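Local coordinates for protein phosphodiesterase (Candida albicans, PDB 6CPU) that belongs to the cyclic nucleotide phosphodiesterase family, with a largely helical metal-binding domain of the HD type that holds zinc and magnesium ions, at residues 217-221 with 306-311. Residues are numbered along the deposited sequence.
Sequences HWSFP and PKLDYT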
loop_
_atom_site.group_PDB
_atom_site.type_symbol
_atom_site.label_atom_id
_atom_site.label_comp_id
_atom_site.label_asym_id
_atom_site.label_seq_id
_atom_site.Cartn_x
_atom_site.Cartn_y
_atom_site.Cartn_z
ATOM N N HIS A 217 3.214 -8.519 17.741
ATOM C CA HIS A 217 4.431 -7.821 18.193
ATOM C C HIS A 217 4.487 -6.357 17.760
ATOM O O HIS A 217 4.208 -6.041 16.600
ATOM C CB HIS A 217 5.671 -8.492 17.624
ATOM C CG HIS A 217 6.036 -9.777 18.299
ATOM N ND1 HIS A 217 5.408 -10.970 18.013
ATOM C CD2 HIS A 217 6.975 -10.057 19.235
ATOM C CE1 HIS A 217 5.949 -11.933 18.740
ATOM N NE2 HIS A 217 6.901 -11.404 19.489
ATOM N N TRP A 218 4.891 -5.467 18.669
ATOM C CA TRP A 218 5.233 -4.092 18.273
ATOM C C TRP A 218 6.476 -4.099 17.393
ATOM O O TRP A 218 6.630 -3.245 16.518
ATOM C CB TRP A 218 5.442 -3.161 19.478
ATOM C CG TRP A 218 5.838 -1.787 19.045
ATOM C CD1 TRP A 218 7.056 -1.199 19.191
ATOM C CD2 TRP A 218 5.029 -0.860 18.311
ATOM N NE1 TRP A 218 7.049 0.057 18.625
ATOM C CE2 TRP A 218 5.813 0.289 18.083
ATOM C CE3 TRP A 218 3.704 -0.877 17.860
ATOM C CZ2 TRP A 218 5.321 1.404 17.405
ATOM C CZ3 TRP A 218 3.217 0.235 17.187
ATOM C CH2 TRP A 218 4.021 1.358 16.974
ATOM N N SER A 219 7.369 -5.060 17.614
ATOM C CA SER A 219 8.503 -5.268 16.722
ATOM C C SER A 219 8.029 -6.072 15.498
ATOM O O SER A 219 8.448 -7.200 15.272
ATOM C CB SER A 219 9.636 -5.993 17.453
ATOM O OG SER A 219 10.854 -5.902 16.727
ATOM N N PHE A 220 7.161 -5.454 14.703
ATOM C CA PHE A 220 6.516 -6.126 13.583
ATOM C C PHE A 220 7.562 -6.463 12.532
ATOM O O PHE A 220 8.167 -5.546 11.957
ATOM C CB PHE A 220 5.443 -5.203 13.006
ATOM C CG PHE A 220 4.621 -5.816 11.897
ATOM C CD1 PHE A 220 3.940 -7.001 12.092
ATOM C CD2 PHE A 220 4.500 -5.175 10.664
ATOM C CE1 PHE A 220 3.173 -7.558 11.071
ATOM C CE2 PHE A 220 3.737 -5.722 9.645
ATOM C CZ PHE A 220 3.066 -6.913 9.847
ATOM N N PRO A 221 7.800 -7.771 12.279
ATOM C CA PRO A 221 8.926 -8.178 11.456
ATOM C C PRO A 221 8.602 -8.083 9.962
ATOM O O PRO A 221 8.765 -9.058 9.224
ATOM C CB PRO A 221 9.142 -9.632 11.875
ATOM C CG PRO A 221 7.759 -10.114 12.147
ATOM C CD PRO A 221 7.042 -8.943 12.767
ATOM N N PRO A 306 6.004 -3.721 24.394
ATOM C CA PRO A 306 6.344 -3.267 23.041
ATOM C C PRO A 306 7.841 -3.229 22.743
ATOM O O PRO A 306 8.227 -3.097 21.584
ATOM C CB PRO A 306 5.763 -1.851 23.001
ATOM C CG PRO A 306 5.842 -1.384 24.412
ATOM C CD PRO A 306 5.598 -2.601 25.265
ATOM N N LYS A 307 8.684 -3.356 23.768
ATOM C CA LYS A 307 10.130 -3.201 23.585
ATOM C C LYS A 307 10.796 -4.512 23.166
ATOM O O LYS A 307 11.956 -4.516 22.751
ATOM C CB LYS A 307 10.770 -2.612 24.856
ATOM C CG LYS A 307 10.001 -1.397 25.370
ATOM C CD LYS A 307 10.668 -0.644 26.511
ATOM C CE LYS A 307 9.658 0.314 27.139
ATOM N NZ LYS A 307 10.274 1.431 27.906
ATOM N N LEU A 308 10.057 -5.618 23.250
ATOM C CA LEU A 308 10.597 -6.932 22.909
ATOM C C LEU A 308 10.853 -7.052 21.417
ATOM O O LEU A 308 10.117 -6.484 20.612
ATOM C CB LEU A 308 9.634 -8.046 23.338
ATOM C CG LEU A 308 9.372 -8.195 24.837
ATOM C CD1 LEU A 308 8.321 -9.262 25.097
ATOM C CD2 LEU A 308 10.661 -8.524 25.568
ATOM N N ASP A 309 11.889 -7.796 21.049
ATOM C CA ASP A 309 12.135 -8.113 19.646
ATOM C C ASP A 309 11.176 -9.227 19.216
ATOM O O ASP A 309 10.504 -9.820 20.060
ATOM C CB ASP A 309 13.588 -8.544 19.432
ATOM C CG ASP A 309 14.085 -8.265 18.016
ATOM O OD1 ASP A 309 13.278 -7.872 17.140
ATOM O OD2 ASP A 309 15.289 -8.449 17.774
ATOM N N TYR A 310 11.109 -9.500 17.914
ATOM C CA TYR A 310 10.233 -10.555 17.386
ATOM C C TYR A 310 10.749 -11.959 17.676
ATOM O O TYR A 310 11.896 -12.296 17.374
ATOM C CB TYR A 310 10.049 -10.394 15.876
ATOM C CG TYR A 310 9.263 -11.511 15.238
ATOM C CD1 TYR A 310 7.930 -11.730 15.577
ATOM C CD2 TYR A 310 9.850 -12.347 14.297
ATOM C CE1 TYR A 310 7.202 -12.754 14.989
ATOM C CE2 TYR A 310 9.133 -13.373 13.704
ATOM C CZ TYR A 310 7.809 -13.565 14.054
ATOM O OH TYR A 310 7.108 -14.584 13.458
ATOM N N THR A 311 9.879 -12.772 18.265
ATOM C CA THR A 311 10.095 -14.203 18.392
ATOM C C THR A 311 9.001 -14.933 17.598
ATOM O O THR A 311 7.821 -14.617 17.733
ATOM C CB THR A 311 10.026 -14.653 19.867
ATOM O OG1 THR A 311 10.892 -13.834 20.667
ATOM C CG2 THR A 311 10.430 -16.104 19.984
HETATM O O HOH W 1 7.391 -6.572 20.136
#
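Two irregular loop segments, 217-221 and 306-311, bury 410 Å² between them, and the polar evidence centres on S219. Its OG donates a hydrogen bond to D309 OD1 at 3.2 Å. The same D309 OD1 accepts from the backbone N of Y310 at 2.8 Å, while D309 OD2 makes a salt bridge with R471. One ordered water adds an indirect link, accepting from S219 N at 2.9 Å and donating to L308 O at 2.8 Å. S219 is the centre of an inverse gamma turn (phi/psi -81/66), marked by a weak F220 N to W218 O bond of 2.9 Å; across the turn the CA-to-CB bonds of S219 and P221 point toward 306-311 and that of F220 away.

In the fold, the contact joins the loop following helix 205-216 to the one following helix 276-292, within the mainly helical phosphodiesterase architecture. The W218 side chain lies about 14 Å from the zinc, so the contact is packing at a distance from the metal site, whose ligands are H278, H349, D350 and D462.

Aromatic contacts are centred on Y310. Its ring edge meets the H217 face in a T-shaped pair, with centroids 5.0 Å apart and planes at 77°; H217 ND1 is also hydrogen-bonded to Y213 O. Over one Y310 face, P221 CG sits 3.6 Å from the ring centroid and 6° off the normal, a well-centred CH-pi contact.

Apolar packing at the other end brings W218 CB within 3.8 Å of P306 CB. P306 O approaches the indole edge, 3.3 Å from W218 CD1, while W218 NE1 hydrogen-bonds to T467 O.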